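Local coordinates for fatty acid-binding protein TM_1468 (Thermotoga maritima, PDB 1VPV) that binds long-chain fatty acids such as palmitate and may take part in lipid transport or fatty acid metabolism, at residues 238-249 against 265-276. Residues are numbered along the deposited sequence; the frame is centred on the assembly and turned at random.
With PLM (palmitic acid), chain D.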
loop_
_atom_site.group_PDB
_atom_site.type_symbol
_atom_site.label_atom_id
_atom_site.label_comp_id
_atom_site.label_asym_id
_atom_site.label_seq_id
_atom_site.Cartn_x
_atom_site.Cartn_y
_atom_site.Cartn_z
ATOM N N GLU A 238 18.924 -8.528 12.076
ATOM C CA GLU A 238 18.127 -9.671 12.498
ATOM C C GLU A 238 17.772 -9.582 14.000
ATOM O O GLU A 238 18.564 -9.134 14.824
ATOM C CB GLU A 238 18.824 -11.006 12.133
ATOM C CG GLU A 238 18.433 -12.198 13.066
ATOM C CD GLU A 238 18.725 -13.597 12.499
ATOM O OE1 GLU A 238 18.958 -13.729 11.265
ATOM O OE2 GLU A 238 18.695 -14.555 13.313
ATOM N N GLY A 239 16.559 -9.995 14.338
ATOM C CA GLY A 239 16.061 -9.899 15.705
ATOM C C GLY A 239 15.457 -8.548 16.076
ATOM O O GLY A 239 15.194 -8.300 17.241
ATOM N N SER A 240 15.262 -7.657 15.105
ATOM C CA SER A 240 14.556 -6.395 15.361
ATOM C C SER A 240 13.039 -6.635 15.565
ATOM O O SER A 240 12.486 -7.630 15.137
ATOM C CB SER A 240 14.819 -5.391 14.219
ATOM O OG SER A 240 16.203 -5.038 14.165
ATOM N N LYS A 241 12.388 -5.716 16.254
ATOM C CA LYS A 241 10.951 -5.787 16.484
ATOM C C LYS A 241 10.213 -5.191 15.299
ATOM O O LYS A 241 10.442 -4.029 14.958
ATOM C CB LYS A 241 10.573 -4.981 17.719
ATOM C CG LYS A 241 10.303 -5.759 18.998
ATOM C CD LYS A 241 9.281 -4.955 19.856
ATOM C CE LYS A 241 9.235 -5.390 21.278
ATOM N NZ LYS A 241 10.565 -5.151 21.873
ATOM N N LEU A 242 9.295 -5.954 14.714
ATOM C CA LEU A 242 8.591 -5.515 13.533
ATOM C C LEU A 242 7.080 -5.659 13.682
ATOM O O LEU A 242 6.615 -6.522 14.412
ATOM C CB LEU A 242 8.996 -6.393 12.356
ATOM C CG LEU A 242 10.434 -6.567 11.903
ATOM C CD1 LEU A 242 10.405 -7.354 10.610
ATOM C CD2 LEU A 242 11.137 -5.202 11.701
ATOM N N ARG A 243 6.320 -4.832 12.969
ATOM C CA ARG A 243 4.916 -5.164 12.645
ATOM C C ARG A 243 4.796 -5.235 11.119
ATOM O O ARG A 243 5.510 -4.540 10.416
ATOM C CB ARG A 243 3.937 -4.155 13.229
ATOM C CG ARG A 243 3.921 -4.132 14.743
ATOM C CD ARG A 243 2.699 -3.397 15.318
ATOM N NE ARG A 243 2.715 -1.980 14.940
ATOM C CZ ARG A 243 1.954 -1.031 15.495
ATOM N NH1 ARG A 243 1.115 -1.328 16.458
ATOM N NH2 ARG A 243 2.046 0.240 15.091
ATOM N N VAL A 244 3.887 -6.058 10.617
ATOM C CA VAL A 244 3.895 -6.474 9.206
ATOM C C VAL A 244 2.486 -6.662 8.626
ATOM O O VAL A 244 1.601 -7.232 9.274
ATOM C CB VAL A 244 4.606 -7.843 9.061
ATOM C CG1 VAL A 244 4.751 -8.238 7.608
ATOM C CG2 VAL A 244 5.965 -7.798 9.712
ATOM N N ILE A 245 2.296 -6.192 7.399
ATOM C CA ILE A 245 1.167 -6.592 6.582
ATOM C C ILE A 245 1.729 -7.392 5.421
ATOM O O ILE A 245 2.459 -6.865 4.626
ATOM C CB ILE A 245 0.395 -5.370 6.058
ATOM C CG1 ILE A 245 -0.102 -4.532 7.239
ATOM C CG2 ILE A 245 -0.808 -5.789 5.179
ATOM C CD1 ILE A 245 -0.919 -3.301 6.803
ATOM N N GLY A 246 1.417 -8.680 5.352
ATOM C CA GLY A 246 1.708 -9.480 4.174
ATOM C C GLY A 246 0.696 -9.172 3.084
ATOM O O GLY A 246 -0.534 -9.161 3.340
ATOM N N VAL A 247 1.192 -8.884 1.876
ATOM C CA VAL A 247 0.300 -8.606 0.747
ATOM C C VAL A 247 0.483 -9.599 -0.363
ATOM O O VAL A 247 1.548 -10.190 -0.533
ATOM C CB VAL A 247 0.446 -7.174 0.164
ATOM C CG1 VAL A 247 0.082 -6.132 1.219
ATOM C CG2 VAL A 247 1.844 -6.965 -0.359
ATOM N N HIS A 248 -0.586 -9.777 -1.125
ATOM C CA HIS A 248 -0.568 -10.707 -2.215
ATOM C C HIS A 248 -1.655 -10.360 -3.221
ATOM O O HIS A 248 -2.715 -9.890 -2.857
ATOM C CB HIS A 248 -0.777 -12.117 -1.663
ATOM C CG HIS A 248 -2.179 -12.381 -1.208
ATOM N ND1 HIS A 248 -3.111 -13.024 -1.999
ATOM C CD2 HIS A 248 -2.815 -12.066 -0.052
ATOM C CE1 HIS A 248 -4.257 -13.102 -1.345
ATOM N NE2 HIS A 248 -4.105 -12.513 -0.167
ATOM N N ALA A 249 -1.366 -10.615 -4.486
ATOM C CA ALA A 249 -2.346 -10.550 -5.549
ATOM C C ALA A 249 -2.762 -11.969 -5.867
ATOM O O ALA A 249 -2.167 -12.638 -6.714
ATOM C CB ALA A 249 -1.745 -9.863 -6.792
ATOM N N SER A 265 13.828 -14.921 11.565
ATOM C CA SER A 265 14.858 -13.975 11.917
ATOM C C SER A 265 14.426 -12.621 12.443
ATOM O O SER A 265 15.275 -11.787 12.731
ATOM C CB SER A 265 15.852 -13.847 10.771
ATOM O OG SER A 265 15.225 -13.998 9.551
ATOM N N TYR A 266 13.128 -12.420 12.666
ATOM C CA TYR A 266 12.664 -11.173 13.279
ATOM C C TYR A 266 11.608 -11.446 14.365
ATOM O O TYR A 266 10.852 -12.421 14.259
ATOM C CB TYR A 266 12.145 -10.222 12.183
ATOM C CG TYR A 266 13.268 -9.634 11.347
ATOM C CD1 TYR A 266 13.908 -8.458 11.739
ATOM C CD2 TYR A 266 13.718 -10.268 10.207
ATOM C CE1 TYR A 266 14.950 -7.928 11.010
ATOM C CE2 TYR A 266 14.773 -9.744 9.464
ATOM C CZ TYR A 266 15.378 -8.577 9.883
ATOM O OH TYR A 266 16.411 -8.055 9.176
ATOM N N GLU A 267 11.592 -10.604 15.411
ATOM C CA GLU A 267 10.499 -10.584 16.366
ATOM C C GLU A 267 9.342 -9.829 15.699
ATOM O O GLU A 267 9.354 -8.586 15.605
ATOM C CB GLU A 267 10.914 -9.943 17.717
ATOM C CG GLU A 267 10.128 -10.518 18.916
ATOM C CD GLU A 267 10.232 -9.716 20.211
ATOM O OE1 GLU A 267 11.362 -9.376 20.628
ATOM O OE2 GLU A 267 9.170 -9.458 20.838
ATOM N N VAL A 268 8.382 -10.595 15.173
ATOM C CA VAL A 268 7.149 -10.030 14.619
ATOM C C VAL A 268 6.101 -9.902 15.747
ATOM O O VAL A 268 5.519 -10.896 16.185
ATOM C CB VAL A 268 6.561 -10.880 13.483
ATOM C CG1 VAL A 268 5.519 -10.096 12.758
ATOM C CG2 VAL A 268 7.612 -11.312 12.503
ATOM N N VAL A 269 5.879 -8.692 16.239
ATOM C CA VAL A 269 4.875 -8.508 17.284
ATOM C C VAL A 269 3.424 -8.445 16.757
ATOM O O VAL A 269 2.504 -8.649 17.511
ATOM C CB VAL A 269 5.213 -7.315 18.265
ATOM C CG1 VAL A 269 6.543 -7.575 18.969
ATOM C CG2 VAL A 269 5.266 -5.998 17.571
ATOM N N ASP A 270 3.206 -8.199 15.472
ATOM C CA ASP A 270 1.852 -8.259 14.930
ATOM C C ASP A 270 1.949 -8.494 13.445
ATOM O O ASP A 270 2.857 -7.984 12.790
ATOM C CB ASP A 270 1.073 -6.949 15.188
ATOM C CG ASP A 270 -0.443 -7.080 14.903
ATOM O OD1 ASP A 270 -1.186 -7.410 15.833
ATOM O OD2 ASP A 270 -0.914 -6.820 13.770
ATOM N N GLU A 271 1.015 -9.276 12.917
ATOM C CA GLU A 271 0.933 -9.474 11.500
ATOM C C GLU A 271 -0.482 -9.697 11.035
ATOM O O GLU A 271 -1.306 -10.240 11.749
ATOM C CB GLU A 271 1.809 -10.648 11.064
ATOM C CG GLU A 271 1.390 -11.974 11.599
ATOM C CD GLU A 271 1.810 -13.147 10.702
ATOM O OE1 GLU A 271 2.477 -12.916 9.669
ATOM O OE2 GLU A 271 1.483 -14.309 11.039
ATOM N N ILE A 272 -0.745 -9.279 9.814
ATOM C CA ILE A 272 -2.025 -9.563 9.200
ATOM C C ILE A 272 -1.778 -9.658 7.682
ATOM O O ILE A 272 -0.799 -9.127 7.185
ATOM C CB ILE A 272 -3.056 -8.479 9.571
ATOM C CG1 ILE A 272 -4.411 -8.820 9.007
ATOM C CG2 ILE A 272 -2.603 -7.081 9.080
ATOM C CD1 ILE A 272 -5.529 -8.058 9.662
ATOM N N ILE A 273 -2.640 -10.381 6.983
ATOM C CA ILE A 273 -2.545 -10.540 5.549
ATOM C C ILE A 273 -3.615 -9.672 4.885
ATOM O O ILE A 273 -4.753 -9.641 5.337
ATOM C CB ILE A 273 -2.709 -12.036 5.154
ATOM C CG1 ILE A 273 -1.435 -12.802 5.549
ATOM C CG2 ILE A 273 -2.944 -12.200 3.652
ATOM C CD1 ILE A 273 -1.590 -14.304 5.493
ATOM N N SER A 274 -3.245 -8.983 3.813
ATOM C CA SER A 274 -4.175 -8.173 3.031
ATOM C C SER A 274 -4.047 -8.411 1.522
ATOM O O SER A 274 -2.972 -8.216 0.930
ATOM C CB SER A 274 -3.919 -6.696 3.302
ATOM O OG SER A 274 -4.902 -5.890 2.700
ATOM N N PRO A 275 -5.143 -8.798 0.880
ATOM C CA PRO A 275 -5.067 -8.967 -0.562
ATOM C C PRO A 275 -4.850 -7.625 -1.281
ATOM O O PRO A 275 -5.399 -6.616 -0.883
ATOM C CB PRO A 275 -6.428 -9.549 -0.922
ATOM C CG PRO A 275 -7.308 -9.160 0.167
ATOM C CD PRO A 275 -6.481 -9.085 1.404
HETATM N N MSE A 276 -4.050 -7.617 -2.325
HETATM C CA MSE A 276 -3.836 -6.380 -3.076
HETATM C C MSE A 276 -5.072 -6.073 -3.926
HETATM O O MSE A 276 -5.674 -6.978 -4.555
HETATM C CB MSE A 276 -2.594 -6.492 -3.961
HETATM C CG MSE A 276 -1.320 -6.583 -3.205
HETATM SE SE MSE A 276 0.205 -7.442 -4.186
HETATM C CE MSE A 276 1.632 -6.048 -3.815
HETATM C C1 PLM D . -2.843 5.802 -10.622
HETATM O O1 PLM D . -2.789 7.019 -10.275
HETATM O O2 PLM D . -3.299 5.451 -11.757
HETATM C C2 PLM D . -2.370 4.765 -9.629
HETATM C C3 PLM D . -0.988 4.255 -9.980
HETATM C C4 PLM D . -0.601 3.113 -9.050
HETATM C C5 PLM D . 0.761 2.570 -9.470
HETATM C C6 PLM D . 1.214 1.427 -8.600
HETATM C C7 PLM D . 2.601 0.923 -8.969
HETATM C C8 PLM D . 2.862 -0.457 -8.373
HETATM C C9 PLM D . 3.137 -0.379 -6.887
HETATM C CA PLM D . 3.313 -1.751 -6.266
HETATM C CB PLM D . 3.741 -1.630 -4.812
HETATM C CC PLM D . 3.630 -2.982 -4.113
HETATM C CD PLM D . 4.210 -2.951 -2.684
HETATM C CE PLM D . 3.905 -4.221 -1.909
HETATM C CF PLM D . 4.624 -4.280 -0.571
HETATM C CG PLM D . 3.877 -3.528 0.534
HETATM O O HOH W 1 0.647 -5.905 11.588
#
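Val247 and the selenomethionine Met276 meet at about a right angle, CG2 of Val247 3.6 Å from CE of Met276, and both methyls also touch the tail of the palmitate. Val247 stands near the end of strand 241-248 and Met276 just past the end of its parallel neighbour, the outermost strand 267-275; helix 252-263 joins the two as a beta-alpha-beta unit of the DegV fold. On the sheet face of Val247, Ile245 lays CG1 alongside CG2 of Ile272 and sets CG2 against CB of Ser274; helix 138-149 covers Ile245. Helix 252-263 packs on Val244 and Ile273 across the other face, where Val244 CG2 lies 3.8 Å from Val268 CG1. There, too, Pro275 CA makes an off-centre CH-pi contact with the His248 ring, 4.1 Å from its centroid; chi1 of 73° swings this ring between its own N and carbonyl carbon. Gly246 bridges the strands through both backbone groups, its O receiving Ser274 N in a nearly straight bond of 2.8 Å (169° at the hydrogen). Near the start of the strands Tyr266 rests CB and CG on Leu242 CD1, takes Glu238 CA over its ring face, and bonds through OH to Thr236 O. A serine in place of Tyr266 would probably leave Leu242 CD1 and Glu238 CA facing a gap and Thr236 O without this donor. At the polar edge Arg243 pairs with Glu294 and Glu146, while Lys241, 4.5 Å from Glu267 OE1 at NZ, reaches Glu297 instead. Asp270 OD2 is held by Arg142 and by a water that donates to it and to Val244 O, each at 2.8 Å.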